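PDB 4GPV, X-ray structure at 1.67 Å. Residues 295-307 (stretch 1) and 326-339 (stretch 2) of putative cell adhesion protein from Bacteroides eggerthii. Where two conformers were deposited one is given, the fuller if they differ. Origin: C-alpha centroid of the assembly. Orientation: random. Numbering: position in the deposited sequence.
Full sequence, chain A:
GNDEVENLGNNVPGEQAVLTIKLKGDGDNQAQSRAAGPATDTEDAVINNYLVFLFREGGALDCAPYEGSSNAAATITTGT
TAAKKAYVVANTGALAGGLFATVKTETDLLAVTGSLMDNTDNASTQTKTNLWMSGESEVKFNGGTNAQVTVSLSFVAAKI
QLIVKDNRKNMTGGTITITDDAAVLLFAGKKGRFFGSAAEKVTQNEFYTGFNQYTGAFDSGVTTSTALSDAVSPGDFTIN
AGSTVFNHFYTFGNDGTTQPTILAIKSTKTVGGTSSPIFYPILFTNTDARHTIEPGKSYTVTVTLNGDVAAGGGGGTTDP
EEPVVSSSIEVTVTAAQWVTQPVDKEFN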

ATOM      1  N   PRO A 295      -5.016  -0.413  -4.892  1.00 19.45           N
ATOM      2  CA  PRO A 295      -3.746   0.291  -5.118  1.00 18.86           C
ATOM      3  C   PRO A 295      -4.008   1.691  -5.620  1.00 21.50           C
ATOM      4  O   PRO A 295      -5.036   1.917  -6.266  1.00 20.41           O
ATOM      5  CB  PRO A 295      -3.056  -0.514  -6.238  1.00 21.14           C
ATOM      6  CG  PRO A 295      -3.908  -1.643  -6.524  1.00 26.86           C
ATOM      7  CD  PRO A 295      -5.184  -1.574  -5.797  1.00 22.26           C
ATOM      8  N   GLY A 296      -3.119   2.626  -5.317  1.00 20.58           N
ATOM      9  CA  GLY A 296      -3.259   3.987  -5.833  1.00 20.40           C
ATOM     10  C   GLY A 296      -4.378   4.787  -5.199  1.00 22.03           C
ATOM     11  O   GLY A 296      -4.824   5.784  -5.777  1.00 21.88           O
ATOM     12  N   LYS A 297      -4.854   4.354  -4.029  1.00 17.91           N
ATOM     13  CA  LYS A 297      -5.871   5.119  -3.283  1.00 17.11           C
ATOM     14  C   LYS A 297      -5.303   5.472  -1.928  1.00 18.74           C
ATOM     15  O   LYS A 297      -4.480   4.732  -1.368  1.00 19.48           O
ATOM     16  CB  LYS A 297      -7.179   4.313  -3.132  1.00 19.86           C
ATOM     17  CG  LYS A 297      -7.867   4.043  -4.476  1.00 31.34           C
ATOM     18  CD  LYS A 297      -9.162   4.809  -4.638  1.00 45.68           C
ATOM     19  CE  LYS A 297      -9.764   4.540  -6.003  1.00 60.17           C
ATOM     20  NZ  LYS A 297     -11.212   4.213  -5.932  1.00 74.70           N
ATOM     21  N   SER A 298      -5.771   6.589  -1.384  1.00 18.10           N
ATOM     22  CA  SER A 298      -5.334   7.119  -0.111  1.00 17.99           C
ATOM     23  C   SER A 298      -6.571   7.197   0.791  1.00 21.02           C
ATOM     24  O   SER A 298      -7.503   7.919   0.473  1.00 21.82           O
ATOM     25  CB  SER A 298      -4.694   8.493  -0.336  1.00 20.58           C
ATOM     26  OG  SER A 298      -4.395   9.146   0.893  1.00 23.35           O
ATOM     27  N   TYR A 299      -6.600   6.402   1.875  1.00 17.90           N
ATOM     28  CA  TYR A 299      -7.767   6.324   2.759  1.00 17.32           C
ATOM     29  C   TYR A 299      -7.523   7.117   4.007  1.00 21.17           C
ATOM     30  O   TYR A 299      -6.478   6.967   4.646  1.00 21.69           O
ATOM     31  CB  TYR A 299      -8.065   4.846   3.156  1.00 17.64           C
ATOM     32  CG  TYR A 299      -8.325   3.979   1.941  1.00 17.19           C
ATOM     33  CD1 TYR A 299      -7.273   3.397   1.239  1.00 18.45           C
ATOM     34  CD2 TYR A 299      -9.612   3.834   1.426  1.00 18.55           C
ATOM     35  CE1 TYR A 299      -7.497   2.652   0.084  1.00 19.30           C
ATOM     36  CE2 TYR A 299      -9.848   3.078   0.271  1.00 19.00           C
ATOM     37  CZ  TYR A 299      -8.780   2.497  -0.399  1.00 24.57           C
ATOM     38  OH  TYR A 299      -8.945   1.810  -1.573  1.00 23.39           O
ATOM     39  N   THR A 300      -8.501   7.901   4.380  1.00 19.55           N
ATOM     40  CA  THR A 300      -8.442   8.668   5.624  1.00 19.75           C
ATOM     41  C   THR A 300      -9.501   8.080   6.559  1.00 22.53           C
ATOM     42  O   THR A 300     -10.694   8.021   6.214  1.00 21.33           O
ATOM     43  CB  THR A 300      -8.612  10.159   5.390  1.00 26.03           C
ATOM     44  OG1 THR A 300      -7.539  10.642   4.572  1.00 26.70           O
ATOM     45  CG2 THR A 300      -8.649  10.935   6.710  1.00 27.89           C
ATOM     46  N   VAL A 301      -9.047   7.566   7.708  1.00 18.17           N
ATOM     47  CA  VAL A 301      -9.945   6.964   8.677  1.00 18.13           C
ATOM     48  C   VAL A 301     -10.007   7.867   9.881  1.00 21.92           C
ATOM     49  O   VAL A 301      -8.963   8.064  10.498  1.00 20.14           O
ATOM     50  CB  VAL A 301      -9.463   5.559   9.094  1.00 19.52           C
ATOM     51  CG1 VAL A 301     -10.385   4.943  10.160  1.00 19.68           C
ATOM     52  CG2 VAL A 301      -9.299   4.627   7.885  1.00 19.76           C
ATOM     53  N   THR A 302     -11.202   8.420  10.201  1.00 19.43           N
ATOM     54  CA  THR A 302     -11.388   9.234  11.422  1.00 19.52           C
ATOM     55  C   THR A 302     -12.161   8.395  12.412  1.00 23.53           C
ATOM     56  O   THR A 302     -13.255   7.930  12.111  1.00 22.92           O
ATOM     57  CB  THR A 302     -12.083  10.564  11.117  1.00 24.87           C
ATOM     58  OG1 THR A 302     -11.468  11.168   9.986  1.00 28.63           O
ATOM     59  CG2 THR A 302     -12.081  11.526  12.317  1.00 27.06           C
ATOM     60  N   VAL A 303     -11.583   8.180  13.598  1.00 21.47           N
ATOM     61  CA  VAL A 303     -12.191   7.369  14.652  1.00 20.45           C
ATOM     62  C   VAL A 303     -12.497   8.313  15.809  1.00 24.47           C
ATOM     63  O   VAL A 303     -11.567   8.956  16.313  1.00 22.21           O
ATOM     64  CB  VAL A 303     -11.209   6.243  15.082  1.00 24.44           C
ATOM     65  CG1 VAL A 303     -11.817   5.378  16.200  1.00 25.23           C
ATOM     66  CG2 VAL A 303     -10.804   5.377  13.885  1.00 25.20           C
ATOM     67  N   THR A 304     -13.787   8.454  16.173  1.00 22.41           N
ATOM     68  CA  THR A 304     -14.216   9.279  17.298  1.00 22.01           C
ATOM     69  C   THR A 304     -14.602   8.298  18.376  1.00 27.40           C
ATOM     70  O   THR A 304     -15.522   7.499  18.174  1.00 26.91           O
ATOM     71  CB  THR A 304     -15.346  10.252  16.906  1.00 28.91           C
ATOM     72  OG1 THR A 304     -14.874  11.070  15.840  1.00 31.42           O
ATOM     73  CG2 THR A 304     -15.795  11.152  18.069  1.00 31.49           C
ATOM     74  N   LEU A 305     -13.931   8.391  19.529  1.00 25.51           N
ATOM     75  CA  LEU A 305     -14.193   7.526  20.678  1.00 24.81           C
ATOM     76  C   LEU A 305     -14.898   8.278  21.784  1.00 28.00           C
ATOM     77  O   LEU A 305     -14.545   9.419  22.030  1.00 27.21           O
ATOM     78  CB  LEU A 305     -12.847   7.030  21.210  1.00 24.94           C
ATOM     79  CG  LEU A 305     -11.968   6.285  20.218  1.00 28.54           C
ATOM     80  CD1 LEU A 305     -10.688   5.872  20.873  1.00 29.13           C
ATOM     81  CD2 LEU A 305     -12.706   5.066  19.637  1.00 31.93           C
ATOM     82  N   ASN A 306     -15.861   7.664  22.463  1.00 25.11           N
ATOM     83  CA  ASN A 306     -16.478   8.348  23.596  1.00 26.21           C
ATOM     84  C   ASN A 306     -16.868   7.326  24.662  1.00 30.75           C
ATOM     85  O   ASN A 306     -16.696   6.119  24.450  1.00 30.17           O
ATOM     86  CB  ASN A 306     -17.654   9.260  23.177  1.00 32.94           C
ATOM     87  CG  ASN A 306     -18.992   8.580  23.026  1.00 57.97           C
ATOM     88  OD1 ASN A 306     -19.089   7.493  22.482  1.00 49.47           O
ATOM     89  ND2 ASN A 306     -20.065   9.239  23.454  1.00 56.29           N
ATOM     90  N   GLY A 307     -17.300   7.832  25.804  1.00 28.33           N
ATOM     91  CA  GLY A 307     -17.701   7.030  26.951  1.00 29.02           C
ATOM     92  C   GLY A 307     -16.904   7.338  28.201  1.00 34.29           C
ATOM     93  O   GLY A 307     -15.735   7.728  28.123  1.00 33.82           O
TER
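Stretch 2 (326-339) SSSIEVTVTAAQWV

Two neighbouring antiparallel strands illustrate how an extended backbone sends successive side chains to alternate faces while cross-strand pairing places partners on the same face. The strand of stretch 1 begins at Lys 297; stretch 2 enters through a type I turn from Ser 326 to Ile 329 and then runs as a strand from Ile 329 through Val 339 and beyond. Phi and psi in both strands stay mostly near -115° and 125°, and the strand axes, 4.3 Å apart at closest approach, make an angle of 142° between their N-to-C directions, so stretch 2 runs back along stretch 1 with a signed crossing angle of 142°.

The register is set by reciprocal amide pairs. Thr 302 N donates to Thr 332 O at 3.0 Å, and Thr 332 N returns the bond to Thr 302 O, also at 3.0 Å. The same two-way exchange joins Ser 298 to Ala 336, Thr 300 to Thr 334, and Thr 304 to Glu 330, where Thr 304 N meets Glu 330 O at 2.8 Å and an almost straight 176°. One hydrogen bond at each end completes the ladder: Trp 338 N to Gly 296 O at 2.8 Å, and Asn 306 N to Ser 328 O at 3.0 Å. Between the reciprocal pairs lie the non-hydrogen-bonded pairs, with CA atoms mostly closer; Val 301 CA and Val 333 CA are 4.7 Å apart, whereas Thr 300 CA and Thr 334 CA are 5.3 Å apart. Here CA-H groups approach carbonyls, as with Val 331 CA and Thr 302 O at 3.3 Å.

Because the sequence alternates along with the side-chain direction, one face is apolar and the other more polar. Tyr 299, Val 301, Val 303 and Leu 305 share an apolar face with Ala 335, Val 333, Val 331 and Ile 329. Tyr 299 CE2 packs on Ala 335 CB at 3.6 Å, the small alanine approaching the ring obliquely. Diagonal contact supplements direct pairing: Val 301 CG1 reaches Val 331 CG1 at 3.8 Å, while Leu 305 CD2 lies 4.2 Å from Ile 329 CG1.

The other face carries the threonines. A water there bridges the strands, held by Thr 302 OG1 and Thr 332 OG1, each 2.8 Å from its oxygen, and donating to Thr 300 O at 3.0 Å. Where stretch 1 begins and stretch 2 nears its end, the regular alternation loosens: at the Lys 297–Gln 337 bridge the side chains diverge, yet Lys 297 CE still comes within 3.4 Å of Gln 337 OE1, and Trp 338 CB sits 3.8 Å from Ser 298 CB.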

ATOM      1  N   SER A 326     -21.749  -0.046  17.971  1.00 64.31           N
ATOM      2  CA  SER A 326     -21.728   0.646  19.262  1.00 64.15           C
ATOM      3  C   SER A 326     -21.646   2.166  19.099  1.00 66.49           C
ATOM      4  O   SER A 326     -21.001   2.674  18.175  1.00 65.58           O
ATOM      5  CB  SER A 326     -20.567   0.159  20.131  1.00 67.22           C
ATOM      6  OG  SER A 326     -19.317   0.679  19.708  1.00 76.57           O
ATOM      7  N   SER A 327     -22.288   2.881  20.034  1.00 62.13           N
ATOM      8  CA  SER A 327     -22.329   4.345  20.112  1.00 60.65           C
ATOM      9  C   SER A 327     -20.960   4.920  20.516  1.00 57.82           C
ATOM     10  O   SER A 327     -20.654   6.070  20.188  1.00 58.51           O
ATOM     11  CB  SER A 327     -23.389   4.774  21.127  1.00 65.42           C
ATOM     12  OG  SER A 327     -23.174   4.146  22.382  1.00 72.46           O
ATOM     13  N   SER A 328     -20.153   4.109  21.216  1.00 47.92           N
ATOM     14  CA  SER A 328     -18.830   4.446  21.747  1.00 45.04           C
ATOM     15  C   SER A 328     -17.743   4.617  20.662  1.00 41.27           C
ATOM     16  O   SER A 328     -16.677   5.182  20.948  1.00 38.04           O
ATOM     17  CB  SER A 328     -18.385   3.374  22.724  1.00 49.72           C
ATOM     18  OG  SER A 328     -18.334   2.115  22.075  1.00 64.56           O
ATOM     19  N   ILE A 329     -17.974   4.050  19.461  1.00 34.04           N
ATOM     20  CA  ILE A 329     -17.035   4.151  18.335  1.00 32.21           C
ATOM     21  C   ILE A 329     -17.782   4.701  17.129  1.00 35.55           C
ATOM     22  O   ILE A 329     -18.777   4.111  16.714  1.00 39.35           O
ATOM     23  CB  ILE A 329     -16.338   2.787  17.997  1.00 35.53           C
ATOM     24  CG1 ILE A 329     -15.724   2.123  19.242  1.00 37.24           C
ATOM     25  CG2 ILE A 329     -15.285   2.971  16.893  1.00 34.93           C
ATOM     26  CD1 ILE A 329     -15.315   0.618  19.084  1.00 46.40           C
ATOM     27  N   GLU A 330     -17.323   5.830  16.586  1.00 25.60           N
ATOM     28  CA  GLU A 330     -17.864   6.448  15.369  1.00 26.61           C
ATOM     29  C   GLU A 330     -16.720   6.490  14.374  1.00 29.77           C
ATOM     30  O   GLU A 330     -15.656   7.025  14.707  1.00 28.40           O
ATOM     31  CB  GLU A 330     -18.419   7.859  15.631  1.00 29.78           C
ATOM     32  CG  GLU A 330     -18.986   8.529  14.385  1.00 44.84           C
ATOM     33  CD  GLU A 330     -18.784  10.031  14.284  1.00 75.72           C
ATOM     34  OE1 GLU A 330     -19.148  10.757  15.240  1.00 72.11           O
ATOM     35  OE2 GLU A 330     -18.305  10.486  13.219  1.00 64.73           O
ATOM     36  N   VAL A 331     -16.913   5.910  13.175  1.00 25.85           N
ATOM     37  CA  VAL A 331     -15.836   5.855  12.177  1.00 24.77           C
ATOM     38  C   VAL A 331     -16.303   6.378  10.836  1.00 30.34           C
ATOM     39  O   VAL A 331     -17.398   6.020  10.375  1.00 31.88           O
ATOM     40  CB  VAL A 331     -15.241   4.413  11.980  1.00 28.36           C
ATOM     41  CG1 VAL A 331     -14.056   4.432  10.996  1.00 27.77           C
ATOM     42  CG2 VAL A 331     -14.796   3.780  13.300  1.00 28.36           C
ATOM     43  N   THR A 332     -15.480   7.236  10.207  1.00 24.68           N
ATOM     44  CA  THR A 332     -15.716   7.700   8.841  0.60 24.17           C
ATOM     45  C   THR A 332     -14.521   7.274   8.030  1.00 25.60           C
ATOM     46  O   THR A 332     -13.383   7.369   8.510  1.00 20.96           O
ATOM     47  CB  THR A 332     -15.999   9.202   8.684  0.60 29.83           C
ATOM     48  OG1 THR A 332     -14.792   9.945   8.860  0.60 28.59           O
ATOM     49  CG2 THR A 332     -17.158   9.704   9.563  0.60 28.50           C
ATOM     50  N   VAL A 333     -14.769   6.749   6.829  1.00 21.23           N
ATOM     51  CA  VAL A 333     -13.675   6.332   5.932  1.00 20.42           C
ATOM     52  C   VAL A 333     -13.900   7.024   4.618  1.00 25.74           C
ATOM     53  O   VAL A 333     -14.988   6.890   4.031  1.00 26.35           O
ATOM     54  CB  VAL A 333     -13.504   4.805   5.730  1.00 22.86           C
ATOM     55  CG1 VAL A 333     -12.301   4.487   4.816  1.00 21.46           C
ATOM     56  CG2 VAL A 333     -13.373   4.080   7.055  1.00 23.63           C
ATOM     57  N   THR A 334     -12.910   7.786   4.177  1.00 22.65           N
ATOM     58  CA  THR A 334     -12.997   8.414   2.866  1.00 23.35           C
ATOM     59  C   THR A 334     -11.822   7.925   2.036  1.00 25.57           C
ATOM     60  O   THR A 334     -10.754   7.601   2.586  1.00 22.39           O
ATOM     61  CB  THR A 334     -13.096   9.936   2.911  1.00 36.26           C
ATOM     62  OG1 THR A 334     -11.920  10.470   3.500  1.00 33.72           O
ATOM     63  CG2 THR A 334     -14.380  10.436   3.598  1.00 36.83           C
ATOM     64  N   ALA A 335     -12.032   7.833   0.726  1.00 21.71           N
ATOM     65  CA  ALA A 335     -11.002   7.371  -0.186  1.00 20.83           C
ATOM     66  C   ALA A 335     -10.729   8.460  -1.192  1.00 26.21           C
ATOM     67  O   ALA A 335     -11.670   9.040  -1.717  1.00 26.47           O
ATOM     68  CB  ALA A 335     -11.446   6.110  -0.898  1.00 22.94           C
ATOM     69  N   ALA A 336      -9.459   8.738  -1.461  1.00 22.58           N
ATOM     70  CA  ALA A 336      -9.081   9.709  -2.471  1.00 21.77           C
ATOM     71  C   ALA A 336      -8.108   9.054  -3.435  1.00 22.96           C
ATOM     72  O   ALA A 336      -7.477   8.031  -3.093  1.00 21.32           O
ATOM     73  CB  ALA A 336      -8.440  10.936  -1.822  1.00 24.31           C
ATOM     74  N   GLN A 337      -8.033   9.578  -4.652  1.00 19.78           N
ATOM     75  CA  GLN A 337      -7.034   9.077  -5.582  1.00 20.66           C
ATOM     76  C   GLN A 337      -5.668   9.456  -5.025  1.00 24.37           C
ATOM     77  O   GLN A 337      -5.480  10.618  -4.635  1.00 26.23           O
ATOM     78  CB  GLN A 337      -7.235   9.695  -6.983  1.00 23.62           C
ATOM     79  CG  GLN A 337      -8.538   9.270  -7.667  1.00 40.55           C
ATOM     80  CD  GLN A 337      -8.687   7.789  -7.988  1.00 59.01           C
ATOM     81  OE1 GLN A 337      -9.799   7.264  -8.014  1.00 61.95           O
ATOM     82  NE2 GLN A 337      -7.602   7.081  -8.282  1.00 47.10           N
ATOM     83  N   TRP A 338      -4.741   8.495  -4.938  1.00 18.08           N
ATOM     84  CA  TRP A 338      -3.382   8.772  -4.473  1.00 19.17           C
ATOM     85  C   TRP A 338      -2.547   9.000  -5.729  1.00 22.63           C
ATOM     86  O   TRP A 338      -2.291   8.071  -6.479  1.00 22.23           O
ATOM     87  CB  TRP A 338      -2.865   7.608  -3.605  1.00 17.89           C
ATOM     88  CG  TRP A 338      -1.588   7.895  -2.866  1.00 18.70           C
ATOM     89  CD1 TRP A 338      -1.144   9.112  -2.421  1.00 21.90           C
ATOM     90  CD2 TRP A 338      -0.697   6.917  -2.318  1.00 17.82           C
ATOM     91  NE1 TRP A 338       0.048   8.960  -1.753  1.00 21.08           N
ATOM     92  CE2 TRP A 338       0.334   7.622  -1.648  1.00 21.81           C
ATOM     93  CE3 TRP A 338      -0.609   5.513  -2.416  1.00 18.21           C
ATOM     94  CZ2 TRP A 338       1.419   6.970  -1.041  1.00 20.66           C
ATOM     95  CZ3 TRP A 338       0.482   4.868  -1.827  1.00 19.04           C
ATOM     96  CH2 TRP A 338       1.457   5.592  -1.120  1.00 20.06           C
ATOM     97  N   VAL A 339      -2.283  10.272  -6.039  1.00 20.22           N
ATOM     98  CA  VAL A 339      -1.652  10.675  -7.289  1.00 21.16           C
ATOM     99  C   VAL A 339      -0.145  10.833  -7.105  1.00 25.14           C
ATOM    100  O   VAL A 339       0.319  11.474  -6.162  1.00 23.24           O
ATOM    101  CB  VAL A 339      -2.329  11.995  -7.754  1.00 26.25           C
ATOM    102  CG1 VAL A 339      -1.574  12.667  -8.902  1.00 27.13           C
ATOM    103  CG2 VAL A 339      -3.782  11.754  -8.144  1.00 26.57           C
TER
HETATM  104  O   HOH W   1     -12.307  10.081   7.602  1.00 26.61           O
HETATM  105  O   HOH W   2     -15.430   9.882  13.365  1.00 27.50           O